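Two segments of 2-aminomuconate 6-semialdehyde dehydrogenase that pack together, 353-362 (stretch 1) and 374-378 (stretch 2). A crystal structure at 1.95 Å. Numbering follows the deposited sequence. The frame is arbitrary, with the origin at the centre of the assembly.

Stretch 1 (353-362) HRDKVLSYFR
Stretch 2, residues 374-378: GGGAP

Residues 353-362 form part of a longer helix, with phi near -65° and psi near -40°; its i to i+4 bonds include Leu-358 N to Arg-354 O at 2.8 Å and Phe-361 N to Val-357 O at 2.9 Å. Against it lies 374-378, a loop without regular structure. The loop runs counter to the helix: Gly-375 lies nearest Phe-361 (CA to CA 6.0 Å), Gly-376 nearest Leu-358 (CA to CA 6.7 Å), and Ala-377 meets Arg-354. Helical periodicity brings these three side chains to one flank. No hydrogen bond crosses the contact; van der Waals packing over 197 Å² of summed buried surface joins the stretches.

Phe-361 contributes most on the helix side. Its CA-to-CB bond points toward the loop, and chi1 of -78° (m) with chi2 of 10° brings CD2 to 3.4 Å from Gly-375 C and 3.8 Å from Gly-376 N, the latter at the ring edge. An apolar ring suits this buried site, where CD2 packs against peptide atoms.

Leu-358 starts sideways, but chi1 of -71° (m) and chi2 of 176° (t) bring its end nearer, placing CD2 4.0 Å from Gly-376 CA, an aliphatic contact needing no polar partner. The CA-to-CB bond of Arg-354 points toward the loop; the long chain stretches out with chi1 176° and chi2 170° (both t), then turns at chi3 89° (p), chi4 being 172°. Its NH2 thereby reaches 3.8 Å from Ala-377 CB while hydrogen-bonding elsewhere in the structure.

Gly-375 and Gly-376 present bare backbone to Phe-361, and Gly-376 also to Leu-358; Gly-374 makes no contact. Gly-374 (76/-139) and Gly-375 (97/6) have positive phi, which favours glycine; at Gly-375 a CB would also jam against the preceding carbonyl oxygen. Gly-376 is extended (-167/-171), with room for a CB. Ala-377 (-93/149) directs its small methyl toward the helix, and Pro-378 (-71/168), C-gamma endo, continues the extended path.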

# COMPACT_ATOMS: atom_id res chain seq x y z
N HIS A 353 12.90 41.29 15.00
CA HIS A 353 12.63 40.77 13.67
C HIS A 353 12.29 41.91 12.71
O HIS A 353 12.69 41.90 11.55
CB HIS A 353 11.48 39.73 13.67
CG HIS A 353 11.25 39.10 12.33
ND1 HIS A 353 12.25 38.45 11.64
CD2 HIS A 353 10.13 38.98 11.58
CE1 HIS A 353 11.77 38.01 10.49
NE2 HIS A 353 10.48 38.31 10.43
N ARG A 354 11.52 42.87 13.18
CA ARG A 354 11.26 44.00 12.35
C ARG A 354 12.55 44.72 11.90
O ARG A 354 12.66 45.16 10.75
CB ARG A 354 10.37 44.99 13.06
CG ARG A 354 10.20 46.17 12.22
CD ARG A 354 9.17 47.06 12.72
NE ARG A 354 9.72 48.01 13.65
CZ ARG A 354 8.99 49.01 14.11
NH1 ARG A 354 9.55 49.85 14.98
NH2 ARG A 354 7.69 49.16 13.69
N ASP A 355 13.53 44.82 12.79
CA ASP A 355 14.81 45.41 12.40
C ASP A 355 15.43 44.66 11.23
O ASP A 355 15.96 45.29 10.31
CB ASP A 355 15.81 45.40 13.57
CG ASP A 355 15.49 46.42 14.66
OD1 ASP A 355 14.75 47.38 14.39
OD2 ASP A 355 15.99 46.23 15.81
N LYS A 356 15.40 43.32 11.26
CA LYS A 356 15.96 42.54 10.15
C LYS A 356 15.19 42.82 8.85
O LYS A 356 15.81 43.11 7.82
CB LYS A 356 15.94 41.03 10.44
N VAL A 357 13.86 42.81 8.92
CA VAL A 357 13.02 43.07 7.71
C VAL A 357 13.25 44.49 7.17
O VAL A 357 13.46 44.66 5.96
CB VAL A 357 11.52 42.87 8.02
CG1 VAL A 357 10.62 43.35 6.85
CG2 VAL A 357 11.23 41.38 8.32
N LEU A 358 13.29 45.50 8.04
CA LEU A 358 13.47 46.87 7.55
C LEU A 358 14.88 47.07 6.95
O LEU A 358 15.07 47.88 6.06
CB LEU A 358 13.20 47.89 8.66
CG LEU A 358 11.71 47.98 9.03
CD1 LEU A 358 11.52 48.93 10.18
CD2 LEU A 358 10.83 48.44 7.87
N SER A 359 15.84 46.29 7.41
CA SER A 359 17.16 46.27 6.82
C SER A 359 17.18 45.64 5.43
O SER A 359 17.93 46.06 4.53
CB SER A 359 18.13 45.52 7.73
OG SER A 359 19.39 45.44 7.11
N TYR A 360 16.36 44.61 5.22
CA TYR A 360 16.19 44.14 3.85
C TYR A 360 15.47 45.18 3.01
O TYR A 360 15.75 45.30 1.81
CB TYR A 360 15.40 42.82 3.79
CG TYR A 360 16.32 41.64 3.93
CD1 TYR A 360 17.17 41.28 2.89
CD2 TYR A 360 16.35 40.89 5.09
CE1 TYR A 360 18.03 40.22 3.01
CE2 TYR A 360 17.21 39.81 5.22
CZ TYR A 360 18.04 39.48 4.17
OH TYR A 360 18.90 38.41 4.27
N PHE A 361 14.53 45.92 3.61
CA PHE A 361 13.80 46.91 2.81
C PHE A 361 14.76 47.95 2.29
O PHE A 361 14.68 48.34 1.11
CB PHE A 361 12.69 47.58 3.61
CG PHE A 361 11.44 46.72 3.77
CD1 PHE A 361 11.45 45.40 3.39
CD2 PHE A 361 10.28 47.26 4.29
CE1 PHE A 361 10.32 44.63 3.54
CE2 PHE A 361 9.17 46.51 4.43
CZ PHE A 361 9.18 45.19 4.06
N ARG A 362 15.70 48.37 3.15
CA ARG A 362 16.74 49.30 2.72
C ARG A 362 17.67 48.65 1.69
O ARG A 362 18.06 49.29 0.71
CB ARG A 362 17.56 49.82 3.93
CG ARG A 362 16.76 50.71 4.88
CD ARG A 362 17.63 51.44 5.94
NE ARG A 362 18.35 50.54 6.85
CZ ARG A 362 17.81 49.96 7.92
NH1 ARG A 362 16.52 50.14 8.21
NH2 ARG A 362 18.55 49.17 8.69
N GLY A 374 4.24 50.25 0.13
CA GLY A 374 4.86 49.87 1.40
C GLY A 374 6.32 50.28 1.55
O GLY A 374 6.67 51.38 1.22
N GLY A 375 7.16 49.42 2.10
CA GLY A 375 8.58 49.79 2.23
C GLY A 375 8.98 50.35 3.57
O GLY A 375 10.11 50.80 3.75
N GLY A 376 8.07 50.35 4.54
CA GLY A 376 8.40 50.94 5.84
C GLY A 376 7.36 50.55 6.86
O GLY A 376 6.54 49.68 6.59
N ALA A 377 7.42 51.16 8.02
CA ALA A 377 6.49 50.93 9.12
C ALA A 377 5.34 51.93 9.09
O ALA A 377 5.52 53.07 8.70
CB ALA A 377 7.23 51.05 10.46
N PRO A 378 4.15 51.52 9.57
CA PRO A 378 3.15 52.58 9.70
C PRO A 378 3.49 53.55 10.82
O PRO A 378 4.38 53.32 11.65
CB PRO A 378 1.88 51.81 10.03
CG PRO A 378 2.39 50.58 10.76
CD PRO A 378 3.63 50.22 9.98